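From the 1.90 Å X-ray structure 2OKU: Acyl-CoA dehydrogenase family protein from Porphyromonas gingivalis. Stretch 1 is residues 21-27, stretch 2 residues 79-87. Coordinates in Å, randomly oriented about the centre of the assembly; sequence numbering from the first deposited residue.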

# COMPACT_ATOMS: atom_id res chain seq x y z
N GLU A 21 16.44 -8.79 -2.00
CA GLU A 21 16.30 -7.78 -3.04
C GLU A 21 15.89 -6.41 -2.49
O GLU A 21 16.63 -5.44 -2.63
CB GLU A 21 15.29 -8.21 -4.11
CG GLU A 21 15.16 -7.18 -5.23
CD GLU A 21 14.17 -7.58 -6.34
OE1 GLU A 21 13.82 -8.77 -6.43
OE2 GLU A 21 13.78 -6.68 -7.13
N TYR A 22 14.70 -6.32 -1.91
CA TYR A 22 14.17 -4.98 -1.59
C TYR A 22 15.01 -4.26 -0.53
O TYR A 22 15.25 -3.05 -0.63
CB TYR A 22 12.73 -5.04 -1.15
CG TYR A 22 11.75 -5.62 -2.12
CD1 TYR A 22 11.94 -5.54 -3.50
CD2 TYR A 22 10.60 -6.26 -1.66
CE1 TYR A 22 11.02 -6.09 -4.39
CE2 TYR A 22 9.66 -6.79 -2.55
CZ TYR A 22 9.87 -6.70 -3.91
OH TYR A 22 8.94 -7.23 -4.78
N GLN A 23 15.44 -4.99 0.49
CA GLN A 23 16.26 -4.38 1.54
C GLN A 23 17.68 -4.04 1.06
O GLN A 23 18.43 -3.39 1.79
CB GLN A 23 16.32 -5.28 2.77
CG GLN A 23 15.05 -5.20 3.67
CD GLN A 23 15.04 -3.91 4.48
OE1 GLN A 23 16.06 -3.54 5.06
NE2 GLN A 23 13.89 -3.22 4.54
N GLN A 24 18.06 -4.51 -0.12
CA GLN A 24 19.38 -4.20 -0.70
C GLN A 24 19.36 -2.95 -1.57
O GLN A 24 20.39 -2.55 -2.11
CB GLN A 24 19.89 -5.38 -1.53
CG GLN A 24 19.92 -6.72 -0.81
CD GLN A 24 20.78 -6.70 0.42
OE1 GLN A 24 21.79 -6.00 0.48
NE2 GLN A 24 20.39 -7.49 1.42
N THR A 25 18.18 -2.34 -1.73
CA THR A 25 18.01 -1.13 -2.48
C THR A 25 18.74 -0.02 -1.76
O THR A 25 18.54 0.18 -0.56
CB THR A 25 16.55 -0.71 -2.58
OG1 THR A 25 15.77 -1.83 -2.98
CG2 THR A 25 16.35 0.44 -3.56
N GLU A 26 19.57 0.70 -2.50
CA GLU A 26 20.29 1.85 -1.96
C GLU A 26 19.30 3.00 -1.91
O GLU A 26 18.73 3.35 -2.94
CB GLU A 26 21.48 2.18 -2.87
CG GLU A 26 22.21 3.47 -2.53
CD GLU A 26 23.45 3.74 -3.38
OE1 GLU A 26 23.34 3.80 -4.63
OE2 GLU A 26 24.54 3.92 -2.77
N VAL A 27 19.05 3.55 -0.72
CA VAL A 27 18.12 4.67 -0.61
C VAL A 27 18.84 5.89 -0.00
O VAL A 27 19.87 5.76 0.66
CB VAL A 27 16.84 4.30 0.21
CG1 VAL A 27 16.15 3.11 -0.42
CG2 VAL A 27 17.17 4.03 1.68
N HIS A 79 7.18 -2.18 1.31
CA HIS A 79 8.36 -2.13 0.44
C HIS A 79 8.04 -1.60 -0.95
O HIS A 79 8.82 -0.83 -1.48
CB HIS A 79 9.04 -3.49 0.35
CG HIS A 79 9.90 -3.82 1.53
ND1 HIS A 79 9.40 -4.48 2.64
CD2 HIS A 79 11.20 -3.58 1.80
CE1 HIS A 79 10.37 -4.62 3.53
NE2 HIS A 79 11.48 -4.09 3.04
N LEU A 80 6.91 -2.01 -1.55
CA LEU A 80 6.56 -1.52 -2.88
C LEU A 80 6.40 -0.01 -2.87
O LEU A 80 6.84 0.69 -3.80
CB LEU A 80 5.29 -2.18 -3.40
CG LEU A 80 5.32 -3.69 -3.49
CD1 LEU A 80 3.95 -4.23 -3.92
CD2 LEU A 80 6.42 -4.14 -4.46
N LEU A 81 5.80 0.50 -1.80
CA LEU A 81 5.61 1.94 -1.65
C LEU A 81 6.93 2.68 -1.35
O LEU A 81 7.17 3.76 -1.87
CB LEU A 81 4.53 2.21 -0.60
CG LEU A 81 3.18 1.54 -0.83
CD1 LEU A 81 2.14 2.11 0.23
CD2 LEU A 81 2.68 1.65 -2.28
N MSE A 82 7.79 2.07 -0.55
CA MSE A 82 9.15 2.60 -0.34
C MSE A 82 9.89 2.74 -1.68
O MSE A 82 10.56 3.73 -1.93
CB MSE A 82 9.95 1.70 0.61
CG MSE A 82 11.11 2.32 1.38
SE MSE A 82 12.65 1.09 1.45
CE MSE A 82 12.65 1.63 -0.36
N LEU A 83 9.78 1.73 -2.53
CA LEU A 83 10.44 1.76 -3.84
C LEU A 83 9.87 2.88 -4.71
O LEU A 83 10.61 3.56 -5.40
CB LEU A 83 10.36 0.39 -4.51
CG LEU A 83 11.14 -0.76 -3.84
CD1 LEU A 83 10.83 -2.08 -4.53
CD2 LEU A 83 12.65 -0.54 -3.82
N ALA A 84 8.56 3.10 -4.63
CA ALA A 84 7.94 4.22 -5.33
C ALA A 84 8.49 5.57 -4.85
O ALA A 84 8.78 6.45 -5.68
CB ALA A 84 6.43 4.18 -5.20
N ALA A 85 8.62 5.73 -3.53
CA ALA A 85 9.17 6.95 -2.94
C ALA A 85 10.65 7.13 -3.22
O ALA A 85 11.13 8.26 -3.30
CB ALA A 85 8.91 6.99 -1.42
N ASN A 86 11.39 6.03 -3.37
CA ASN A 86 12.79 6.11 -3.77
C ASN A 86 12.92 6.64 -5.21
O ASN A 86 13.82 7.44 -5.52
CB ASN A 86 13.44 4.73 -3.63
CG ASN A 86 14.91 4.72 -3.99
OD1 ASN A 86 15.69 5.49 -3.43
ND2 ASN A 86 15.30 3.84 -4.91
N ASP A 87 12.02 6.21 -6.08
CA ASP A 87 12.00 6.69 -7.46
C ASP A 87 11.52 8.14 -7.56
O ASP A 87 12.00 8.88 -8.41
CB ASP A 87 11.12 5.79 -8.32
CG ASP A 87 11.77 4.45 -8.63
OD1 ASP A 87 13.00 4.28 -8.38
OD2 ASP A 87 11.05 3.55 -9.10
O HOH W 1 18.20 3.06 -5.72

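A helix that receives a less regular segment of chain often does so through a simple division: apolar side chains fill the middle of the contact, and the few polar groups that come close are paired at its margins, directly or through water, or satisfied within their own segment. The packing of residues 21-27 against the helix 79-87 in this acyl-CoA dehydrogenase family protein is a compact worked example, burying 445 Å² summed over both sides.

At the centre lies Y22, which has the largest area covered by the other stretch. Its CA-to-CB bond points toward the helix, and with chi1 in the m well its ring extends along H79 and its neighbour L80, and L83 one turn farther on. The ring carbon CD1 of Y22 meets CD1 of L83 at 3.8 Å, while farther out CZ of Y22 lies 4.3 Å from CD2 of L80. The CA-to-CB bonds of both leucines point sideways, yet their m,t rotamers bring the ends of their side chains nearer to the tyrosine. H79 completes the surroundings, with its CD2 3.6 Å from CB of Y22. The ring planes of Y22 and H79 are near parallel, at 29°, but their centroids are 5.9 Å apart and the rings are slid so that they barely overlap; this is offset packing rather than a full stack.

L83 also serves a second partner. CD2 of L83 is 3.5 Å from OG1 of T25, a close approach of a methyl group to a hydroxyl. That hydroxyl is already engaged, for OG1 of T25 donates a hydrogen bond of 2.7 Å to O of Y22. O of Y22 also accepts the backbone hydrogen bond from N of T25, at 3.2 Å, within the type I turn from Y22 to T25. The turn thus consumes polar groups locally, and T25 faces the helix with its hydroxyl already bonded.

Farther along, V27 provides another apolar contact: its CG1 lies 3.8 Å from CE of M82, a selenomethionine. Here the chain runs close to the helix, with the CA atoms of V27 and N86 6.4 Å apart, compared with 6.8 Å between those of Y22 and H79.

The polar edge has two different solutions. Near H79, the CA-to-CB bond of Q23 points sideways but the end of the side chain comes nearer, and NE2 of Q23 donates a hydrogen bond of 3.0 Å to NE2 of H79, almost linear at 176°. The amide nitrogen sits near the plane of the imidazole, where the acceptor lone pair lies. The other ring nitrogen, ND1, is hydrogen-bonded elsewhere in the structure.

Near N86 the link is indirect. O of E26 and OD1 of N86 are 3.7 Å apart, and both are acceptors, so they cannot bond to each other. Water 1 instead donates to O of E26 at 2.8 Å and accepts from ND2 of N86 at 3.1 Å, joining the segment to the helix while the CA-to-CB bond of E26 points away from the helix.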